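Local atomic coordinates of beta-galactosidase BgaB (Bifidobacterium adolescentis, PDB entry 5VYM), a protein that hydrolyses terminal non-reducing beta-D-galactose residues of galactooligosaccharides, with a strong preference for Gal(beta1-4)Gal linkages, this chain being its trimerisation domain. Residues V92-G97 with E127-L132. Sequence-based numbering, arbitrary orientation.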
loop_
_atom_site.group_PDB
_atom_site.type_symbol
_atom_site.label_atom_id
_atom_site.label_comp_id
_atom_site.label_asym_id
_atom_site.label_seq_id
_atom_site.Cartn_x
_atom_site.Cartn_y
_atom_site.Cartn_z
ATOM N N VAL B 92 -12.035 -1.278 7.978
ATOM C CA VAL B 92 -12.025 -2.615 7.392
ATOM C C VAL B 92 -12.385 -3.623 8.474
ATOM O O VAL B 92 -11.723 -3.689 9.517
ATOM C CB VAL B 92 -10.661 -2.950 6.768
ATOM C CG1 VAL B 92 -10.683 -4.341 6.160
ATOM C CG2 VAL B 92 -10.290 -1.914 5.723
ATOM N N GLY B 93 -13.431 -4.416 8.219
ATOM C CA GLY B 93 -13.804 -5.466 9.139
ATOM C C GLY B 93 -12.917 -6.693 9.016
ATOM O O GLY B 93 -12.185 -6.876 8.044
ATOM N N TYR B 94 -13.006 -7.558 10.031
ATOM C CA TYR B 94 -12.105 -8.704 10.112
ATOM C C TYR B 94 -12.321 -9.688 8.968
ATOM O O TYR B 94 -11.384 -10.391 8.574
ATOM C CB TYR B 94 -12.271 -9.409 11.460
ATOM C CG TYR B 94 -13.647 -9.992 11.698
ATOM C CD1 TYR B 94 -14.683 -9.205 12.185
ATOM C CD2 TYR B 94 -13.908 -11.334 11.447
ATOM C CE1 TYR B 94 -15.941 -9.735 12.407
ATOM C CE2 TYR B 94 -15.163 -11.873 11.667
ATOM C CZ TYR B 94 -16.175 -11.069 12.146
ATOM O OH TYR B 94 -17.426 -11.601 12.366
ATOM N N ALA B 95 -13.535 -9.753 8.419
ATOM C CA ALA B 95 -13.857 -10.690 7.352
ATOM C C ALA B 95 -13.893 -10.028 5.980
ATOM O O ALA B 95 -14.513 -10.564 5.055
ATOM C CB ALA B 95 -15.190 -11.381 7.640
ATOM N N THR B 96 -13.234 -8.884 5.825
ATOM C CA THR B 96 -13.229 -8.137 4.573
ATOM C C THR B 96 -11.957 -8.436 3.790
ATOM O O THR B 96 -10.859 -8.443 4.357
ATOM C CB THR B 96 -13.341 -6.633 4.842
ATOM O OG1 THR B 96 -14.664 -6.327 5.302
ATOM C CG2 THR B 96 -13.045 -5.831 3.580
ATOM N N GLY B 97 -12.109 -8.694 2.494
ATOM C CA GLY B 97 -10.963 -8.842 1.619
ATOM C C GLY B 97 -10.298 -10.199 1.654
ATOM O O GLY B 97 -9.069 -10.284 1.543
ATOM N N GLU B 127 -1.098 -14.453 9.126
ATOM C CA GLU B 127 -0.686 -15.493 8.190
ATOM C C GLU B 127 -1.862 -16.055 7.404
ATOM O O GLU B 127 -1.704 -16.395 6.226
ATOM C CB GLU B 127 0.042 -16.616 8.930
ATOM C CG GLU B 127 1.469 -16.267 9.337
ATOM C CD GLU B 127 2.318 -15.799 8.164
ATOM O OE1 GLU B 127 2.356 -14.577 7.894
ATOM O OE2 GLU B 127 2.949 -16.655 7.509
ATOM N N GLU B 128 -3.037 -16.146 8.021
ATOM C CA GLU B 128 -4.222 -16.640 7.333
ATOM C C GLU B 128 -5.455 -16.261 8.136
ATOM O O GLU B 128 -5.370 -15.915 9.319
ATOM C CB GLU B 128 -4.164 -18.158 7.124
ATOM C CG GLU B 128 -4.104 -18.963 8.410
ATOM C CD GLU B 128 -4.053 -20.457 8.159
ATOM O OE1 GLU B 128 -4.066 -20.860 6.977
ATOM O OE2 GLU B 128 -3.997 -21.227 9.140
ATOM N N PHE B 129 -6.604 -16.323 7.468
ATOM C CA PHE B 129 -7.881 -16.128 8.138
ATOM C C PHE B 129 -8.083 -17.223 9.180
ATOM O O PHE B 129 -8.015 -18.415 8.867
ATOM C CB PHE B 129 -9.009 -16.138 7.105
ATOM C CG PHE B 129 -10.347 -15.726 7.648
ATOM C CD1 PHE B 129 -10.514 -14.498 8.266
ATOM C CD2 PHE B 129 -11.449 -16.554 7.504
ATOM C CE1 PHE B 129 -11.751 -14.115 8.753
ATOM C CE2 PHE B 129 -12.687 -16.176 7.986
ATOM C CZ PHE B 129 -12.840 -14.954 8.611
ATOM N N ASN B 130 -8.318 -16.815 10.428
ATOM C CA ASN B 130 -8.367 -17.760 11.545
ATOM C C ASN B 130 -9.255 -17.155 12.634
ATOM O O ASN B 130 -8.793 -16.365 13.459
ATOM C CB ASN B 130 -6.968 -18.061 12.063
ATOM C CG ASN B 130 -6.980 -18.930 13.301
ATOM O OD1 ASN B 130 -7.862 -19.770 13.476
ATOM N ND2 ASN B 130 -5.998 -18.728 14.173
ATOM N N ILE B 131 -10.527 -17.544 12.627
ATOM C CA ILE B 131 -11.504 -17.036 13.583
ATOM C C ILE B 131 -11.781 -18.098 14.635
ATOM O O ILE B 131 -11.735 -19.305 14.366
ATOM C CB ILE B 131 -12.808 -16.594 12.884
ATOM C CG1 ILE B 131 -13.349 -17.715 11.994
ATOM C CG2 ILE B 131 -12.579 -15.323 12.084
ATOM C CD1 ILE B 131 -14.634 -17.356 11.281
ATOM N N LEU B 132 -12.075 -17.642 15.851
ATOM C CA LEU B 132 -12.383 -18.518 16.968
ATOM C C LEU B 132 -13.671 -18.056 17.634
ATOM O O LEU B 132 -14.100 -16.910 17.476
ATOM C CB LEU B 132 -11.245 -18.545 17.998
ATOM C CG LEU B 132 -9.904 -19.102 17.519
ATOM C CD1 LEU B 132 -8.854 -18.985 18.612
ATOM C CD2 LEU B 132 -10.054 -20.547 17.063
#
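The carbonyl oxygen of Tyr94 shares a hydrogen bond with the hydroxyl of Tyr110 and lies obliquely to the Phe129 ring, with Phe129 CE1 3.7 Å from Tyr94 O. Phe129 holds CG anti to its backbone N (chi1 -171°), which extends the ring from 127-132 to the turn at 94-95. There Phe129 CZ comes within 4.4 Å of Ala95 CB, while Phe129 CE1 nears Ala95 CA. Phe129 CE1 also approaches the Tyr94 ring at its edge, near the ring plane, with Tyr94 CD2 4.4 Å away. Ile131 adds a methyl from two residues further on: Ile131 CG2 stands 4.3 Å from Tyr94 CD2, so this one corner of the tyrosine ring receives both hydrophobic side chains.

The turn follows strand 89-93, an outermost strand, within this chain, of the parallel sheet in the trimerisation domain, a member of the glutaminase I clan, of this family 42 glycosidase. It is a type I beta turn from Gly93 to Thr96, closed by Thr96 N to Gly93 O at 3.2 Å. The CB of Thr96 points away from 127-132, and its OG1 is hydrogen-bonded to Leu66 O and Val69 N. In the assembly, Val92 and Gly93, and likewise Ile131 and Leu132, take part in parallel beta pairing with the second subunit, whose Gln163 also bonds the backbone at Glu128 O and Asn130 N, the residues flanking Phe129 in sequence.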